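Local atomic coordinates of HAD-superfamily hydrolase, subfamily IA, variant 1 (Ehrlichia chaffeensis, PDB entry 3KZX), a protein that probably hydrolyses 2-phosphoglycolate to glycolate and phosphate, as a HAD-like phosphatase of the CbbY/CbbZ/Gph/YieH family. Residues A[24-36]-A[115-128]. Numbering follows the deposited sequence.
Sequences QPTAVIFDWYNTL and LKENNITMAIVSNK
Phe-30 and Ile-124 are paired on neighbouring parallel strands, 27-30 and 121-126, and point to the same sheet face. Four backbone hydrogen bonds join the strands: Val-28 N to Thr-121 O, Ala-123 N to Val-28 O, Phe-30 N to Ala-123 O and Val-125 N to Phe-30 O. The Phe-30 ring turns back along its strand, with CG anti to the carbonyl carbon (chi1 -68°). It meets Leu-115 edge-on: Leu-115 CD1 lies in the ring plane, 3.8 Å from Phe-30 CZ. Met-122 SD adds an oblique Met-aromatic contact, 4.0 Å from Phe-30 CE2. Ile-124 CD1 lies 4.0 Å from Trp-32 CE3, and the side chain also touches Leu-36 CD1. Ile-120 packs where strand 27-30 begins. Its CG2 packs on Val-28 CG2 at 4.0 Å, while its CD1 lies 3.5 Å from Pro-25 O. On the other face, Ile-29 CG2 and Val-125 CG2 are tightly packed at 3.5 Å.

Toward the C-terminal side the contact becomes polar. Lys-128 crosses the Tyr-33 ring obliquely, and its NZ donates to Tyr-33 OH over 2.8 Å; Asp-100 also binds that hydroxyl. A water bridges Asp-31 OD1, Tyr-33 N and Ser-126 OG. Asp-31 OD2 forms a salt bridge with Lys-159. Asp-31 sits where the first HAD motif has its leading Asp, with Tyr-33 replacing the second Asp of the phosphatases. Ser-126 fits the second motif, and this end is probably the active site.

The two strands are neighbours in the parallel sheet of the Rossmann-like HAD core, 27-30 being one of its middle pair. Strand 180-184 flanks 27-30 on its other edge, and 148-152 flanks 121-126. Helix 108-117 packs against the face that carries Phe-30 and Met-122, and helix 130-139 meets Trp-32, Ile-124 and Ser-126.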
loop_
_atom_site.group_PDB
_atom_site.type_symbol
_atom_site.label_atom_id
_atom_site.label_comp_id
_atom_site.label_asym_id
_atom_site.label_seq_id
_atom_site.Cartn_x
_atom_site.Cartn_y
_atom_site.Cartn_z
ATOM N N GLN A 24 17.648 2.049 -14.308
ATOM C CA GLN A 24 16.299 1.535 -14.283
ATOM C C GLN A 24 16.222 0.448 -13.216
ATOM O O GLN A 24 17.226 -0.223 -12.947
ATOM C CB GLN A 24 15.882 0.982 -15.642
ATOM C CG GLN A 24 16.474 -0.369 -16.027
ATOM C CD GLN A 24 15.976 -0.820 -17.376
ATOM O OE1 GLN A 24 15.410 -1.916 -17.528
ATOM N NE2 GLN A 24 16.149 0.034 -18.360
ATOM N N PRO A 25 15.038 0.270 -12.612
ATOM C CA PRO A 25 14.941 -0.708 -11.545
ATOM C C PRO A 25 14.994 -2.154 -12.042
ATOM O O PRO A 25 14.474 -2.478 -13.112
ATOM C CB PRO A 25 13.591 -0.385 -10.906
ATOM C CG PRO A 25 12.788 0.173 -12.008
ATOM C CD PRO A 25 13.738 0.953 -12.834
ATOM N N THR A 26 15.653 -3.007 -11.264
ATOM C CA THR A 26 15.630 -4.442 -11.499
ATOM C C THR A 26 14.327 -5.090 -11.013
ATOM O O THR A 26 13.959 -6.169 -11.463
ATOM C CB THR A 26 16.811 -5.149 -10.759
ATOM O OG1 THR A 26 16.760 -4.767 -9.363
ATOM C CG2 THR A 26 18.162 -4.788 -11.419
ATOM N N ALA A 27 13.643 -4.450 -10.057
ATOM C CA ALA A 27 12.326 -4.872 -9.612
ATOM C C ALA A 27 11.617 -3.708 -8.927
ATOM O O ALA A 27 12.279 -2.764 -8.463
ATOM C CB ALA A 27 12.446 -6.072 -8.646
ATOM N N VAL A 28 10.297 -3.747 -8.884
ATOM C CA VAL A 28 9.537 -2.697 -8.193
ATOM C C VAL A 28 8.604 -3.392 -7.208
ATOM O O VAL A 28 7.773 -4.197 -7.588
ATOM C CB VAL A 28 8.734 -1.797 -9.143
ATOM C CG1 VAL A 28 7.913 -0.711 -8.340
ATOM C CG2 VAL A 28 9.675 -1.134 -10.172
ATOM N N ILE A 29 8.746 -3.044 -5.940
ATOM C CA ILE A 29 7.899 -3.572 -4.878
ATOM C C ILE A 29 6.901 -2.483 -4.487
ATOM O O ILE A 29 7.279 -1.332 -4.357
ATOM C CB ILE A 29 8.731 -4.022 -3.648
ATOM C CG1 ILE A 29 9.785 -5.068 -4.056
ATOM C CG2 ILE A 29 7.808 -4.643 -2.570
ATOM C CD1 ILE A 29 10.697 -5.479 -2.919
ATOM N N PHE A 30 5.630 -2.872 -4.279
ATOM C CA PHE A 30 4.568 -1.952 -3.888
ATOM C C PHE A 30 3.968 -2.339 -2.565
ATOM O O PHE A 30 3.777 -3.510 -2.308
ATOM C CB PHE A 30 3.419 -1.973 -4.899
ATOM C CG PHE A 30 3.763 -1.409 -6.251
ATOM C CD1 PHE A 30 3.553 -0.052 -6.526
ATOM C CD2 PHE A 30 4.287 -2.208 -7.257
ATOM C CE1 PHE A 30 3.851 0.479 -7.750
ATOM C CE2 PHE A 30 4.599 -1.656 -8.509
ATOM C CZ PHE A 30 4.370 -0.332 -8.748
ATOM N N ASP A 31 3.613 -1.360 -1.751
ATOM C CA ASP A 31 2.696 -1.625 -0.667
ATOM C C ASP A 31 1.285 -1.570 -1.232
ATOM O O ASP A 31 1.071 -1.049 -2.345
ATOM C CB ASP A 31 2.882 -0.562 0.410
ATOM C CG ASP A 31 2.322 -0.992 1.785
ATOM O OD1 ASP A 31 1.717 -2.077 1.911
ATOM O OD2 ASP A 31 2.536 -0.229 2.741
ATOM N N TRP A 32 0.323 -2.112 -0.479
ATOM C CA TRP A 32 -1.044 -2.220 -0.919
ATOM C C TRP A 32 -1.868 -1.020 -0.375
ATOM O O TRP A 32 -2.108 -0.034 -1.080
ATOM C CB TRP A 32 -1.591 -3.607 -0.499
ATOM C CG TRP A 32 -2.942 -3.929 -0.941
ATOM C CD1 TRP A 32 -4.045 -4.078 -0.146
ATOM C CD2 TRP A 32 -3.398 -4.108 -2.290
ATOM N NE1 TRP A 32 -5.145 -4.356 -0.913
ATOM C CE2 TRP A 32 -4.774 -4.385 -2.233
ATOM C CE3 TRP A 32 -2.770 -4.062 -3.539
ATOM C CZ2 TRP A 32 -5.540 -4.626 -3.375
ATOM C CZ3 TRP A 32 -3.538 -4.296 -4.678
ATOM C CH2 TRP A 32 -4.910 -4.573 -4.581
ATOM N N TYR A 33 -2.228 -1.059 0.896
ATOM C CA TYR A 33 -3.084 -0.024 1.452
ATOM C C TYR A 33 -2.348 1.328 1.494
ATOM O O TYR A 33 -1.246 1.403 1.980
ATOM C CB TYR A 33 -3.532 -0.378 2.868
ATOM C CG TYR A 33 -4.618 -1.438 2.984
ATOM C CD1 TYR A 33 -5.676 -1.509 2.067
ATOM C CD2 TYR A 33 -4.614 -2.314 4.030
ATOM C CE1 TYR A 33 -6.649 -2.474 2.193
ATOM C CE2 TYR A 33 -5.611 -3.278 4.189
ATOM C CZ TYR A 33 -6.612 -3.366 3.269
ATOM O OH TYR A 33 -7.600 -4.315 3.465
ATOM N N ASN A 34 -2.996 2.382 0.981
ATOM C CA ASN A 34 -2.454 3.752 0.979
ATOM C C ASN A 34 -1.256 3.996 0.044
ATOM O O ASN A 34 -0.674 5.077 0.029
ATOM C CB ASN A 34 -2.222 4.222 2.410
ATOM C CG ASN A 34 -3.467 4.018 3.265
ATOM O OD1 ASN A 34 -4.523 4.591 2.982
ATOM N ND2 ASN A 34 -3.375 3.156 4.267
ATOM N N THR A 35 -0.945 2.993 -0.773
ATOM C CA THR A 35 -0.004 3.113 -1.882
ATOM C C THR A 35 -0.794 2.742 -3.135
ATOM O O THR A 35 -1.407 3.621 -3.776
ATOM C CB THR A 35 1.276 2.254 -1.616
ATOM O OG1 THR A 35 1.875 2.719 -0.387
ATOM C CG2 THR A 35 2.299 2.389 -2.787
ATOM N N LEU A 36 -0.842 1.463 -3.495
ATOM C CA LEU A 36 -1.691 1.100 -4.636
ATOM C C LEU A 36 -3.187 1.450 -4.423
ATOM O O LEU A 36 -3.854 1.897 -5.351
ATOM C CB LEU A 36 -1.527 -0.369 -5.038
ATOM C CG LEU A 36 -0.196 -0.786 -5.706
ATOM C CD1 LEU A 36 -0.060 -2.330 -5.755
ATOM C CD2 LEU A 36 -0.045 -0.135 -7.127
ATOM N N LEU A 115 5.198 -1.214 -16.298
ATOM C CA LEU A 115 6.260 -2.071 -15.789
ATOM C C LEU A 115 6.201 -3.474 -16.409
ATOM O O LEU A 115 7.225 -4.028 -16.819
ATOM C CB LEU A 115 6.213 -2.129 -14.266
ATOM C CG LEU A 115 6.540 -0.791 -13.574
ATOM C CD1 LEU A 115 6.196 -0.825 -12.058
ATOM C CD2 LEU A 115 8.076 -0.436 -13.788
ATOM N N LYS A 116 5.006 -4.019 -16.534
ATOM C CA LYS A 116 4.829 -5.351 -17.095
ATOM C C LYS A 116 5.274 -5.360 -18.548
ATOM O O LYS A 116 5.999 -6.268 -19.005
ATOM C CB LYS A 116 3.360 -5.787 -16.999
ATOM N N GLU A 117 4.820 -4.359 -19.301
ATOM C CA GLU A 117 5.203 -4.288 -20.734
ATOM C C GLU A 117 6.717 -4.149 -20.965
ATOM O O GLU A 117 7.242 -4.556 -21.994
ATOM C CB GLU A 117 4.485 -3.127 -21.407
ATOM C CG GLU A 117 3.007 -3.336 -21.518
ATOM C CD GLU A 117 2.491 -2.693 -22.735
ATOM O OE1 GLU A 117 2.494 -3.372 -23.781
ATOM O OE2 GLU A 117 2.167 -1.491 -22.642
ATOM N N ASN A 118 7.408 -3.556 -20.000
ATOM C CA ASN A 118 8.834 -3.371 -20.056
ATOM C C ASN A 118 9.592 -4.535 -19.408
ATOM O O ASN A 118 10.839 -4.525 -19.306
ATOM C CB ASN A 118 9.194 -2.040 -19.360
ATOM C CG ASN A 118 9.011 -0.832 -20.261
ATOM O OD1 ASN A 118 9.848 -0.584 -21.120
ATOM N ND2 ASN A 118 7.930 -0.049 -20.052
ATOM N N ASN A 119 8.845 -5.525 -18.917
ATOM C CA ASN A 119 9.423 -6.748 -18.345
ATOM C C ASN A 119 10.187 -6.466 -17.023
ATOM O O ASN A 119 11.229 -7.051 -16.752
ATOM C CB ASN A 119 10.341 -7.406 -19.393
ATOM C CG ASN A 119 10.332 -8.949 -19.362
ATOM O OD1 ASN A 119 10.963 -9.596 -20.230
ATOM N ND2 ASN A 119 9.633 -9.540 -18.414
ATOM N N ILE A 120 9.644 -5.560 -16.215
ATOM C CA ILE A 120 10.226 -5.231 -14.940
ATOM C C ILE A 120 9.385 -5.974 -13.896
ATOM O O ILE A 120 8.167 -5.727 -13.782
ATOM C CB ILE A 120 10.157 -3.705 -14.640
ATOM C CG1 ILE A 120 10.737 -2.860 -15.785
ATOM C CG2 ILE A 120 10.744 -3.396 -13.261
ATOM C CD1 ILE A 120 12.158 -2.546 -15.728
ATOM N N THR A 121 10.026 -6.872 -13.162
ATOM C CA THR A 121 9.334 -7.737 -12.216
ATOM C C THR A 121 8.800 -6.922 -11.062
ATOM O O THR A 121 9.471 -5.976 -10.612
ATOM C CB THR A 121 10.295 -8.819 -11.661
ATOM O OG1 THR A 121 10.903 -9.471 -12.777
ATOM C CG2 THR A 121 9.507 -9.855 -10.825
ATOM N N MET A 122 7.616 -7.303 -10.587
ATOM C CA MET A 122 6.949 -6.605 -9.494
ATOM C C MET A 122 6.543 -7.533 -8.391
ATOM O O MET A 122 6.258 -8.737 -8.602
ATOM C CB MET A 122 5.690 -5.870 -9.984
ATOM C CG MET A 122 5.967 -4.790 -11.027
ATOM S SD MET A 122 4.442 -4.104 -11.712
ATOM C CE MET A 122 4.331 -5.212 -13.095
ATOM N N ALA A 123 6.457 -6.946 -7.207
ATOM C CA ALA A 123 5.950 -7.652 -6.047
ATOM C C ALA A 123 5.149 -6.740 -5.159
ATOM O O ALA A 123 5.234 -5.510 -5.300
ATOM C CB ALA A 123 7.095 -8.280 -5.276
ATOM N N ILE A 124 4.339 -7.343 -4.280
ATOM C CA ILE A 124 3.671 -6.610 -3.188
ATOM C C ILE A 124 4.228 -7.086 -1.857
ATOM O O ILE A 124 4.398 -8.297 -1.622
ATOM C CB ILE A 124 2.146 -6.774 -3.236
ATOM C CG1 ILE A 124 1.566 -5.920 -4.392
ATOM C CG2 ILE A 124 1.410 -6.396 -1.889
ATOM C CD1 ILE A 124 0.221 -6.396 -4.820
ATOM N N VAL A 125 4.524 -6.120 -1.001
ATOM C CA VAL A 125 4.864 -6.386 0.397
ATOM C C VAL A 125 4.006 -5.498 1.321
ATOM O O VAL A 125 4.146 -4.281 1.309
ATOM C CB VAL A 125 6.349 -6.183 0.667
ATOM C CG1 VAL A 125 6.698 -6.412 2.162
ATOM C CG2 VAL A 125 7.161 -7.126 -0.211
ATOM N N SER A 126 3.140 -6.156 2.111
ATOM C CA SER A 126 2.096 -5.551 2.898
ATOM C C SER A 126 2.003 -6.216 4.267
ATOM O O SER A 126 2.310 -7.418 4.393
ATOM C CB SER A 126 0.748 -5.730 2.171
ATOM O OG SER A 126 -0.328 -5.252 2.958
ATOM N N ASN A 127 1.565 -5.459 5.280
ATOM C CA ASN A 127 1.225 -6.025 6.583
ATOM C C ASN A 127 -0.221 -6.537 6.693
ATOM O O ASN A 127 -0.611 -7.075 7.728
ATOM C CB ASN A 127 1.549 -5.049 7.721
ATOM C CG ASN A 127 3.049 -4.974 8.026
ATOM O OD1 ASN A 127 3.892 -5.654 7.382
ATOM N ND2 ASN A 127 3.396 -4.135 9.026
ATOM N N LYS A 128 -0.996 -6.404 5.632
ATOM C CA LYS A 128 -2.274 -7.079 5.567
ATOM C C LYS A 128 -2.082 -8.597 5.598
ATOM O O LYS A 128 -1.135 -9.134 5.021
ATOM C CB LYS A 128 -3.052 -6.681 4.327
ATOM C CG LYS A 128 -4.444 -7.259 4.229
ATOM C CD LYS A 128 -5.158 -6.767 2.985
ATOM C CE LYS A 128 -6.503 -7.398 2.818
ATOM N NZ LYS A 128 -7.413 -7.098 3.968
HETATM O O HOH W 1 13.007 -7.217 -13.685
HETATM O O HOH W 2 1.634 -2.533 5.298
HETATM O O HOH W 3 -0.769 -2.603 2.917
#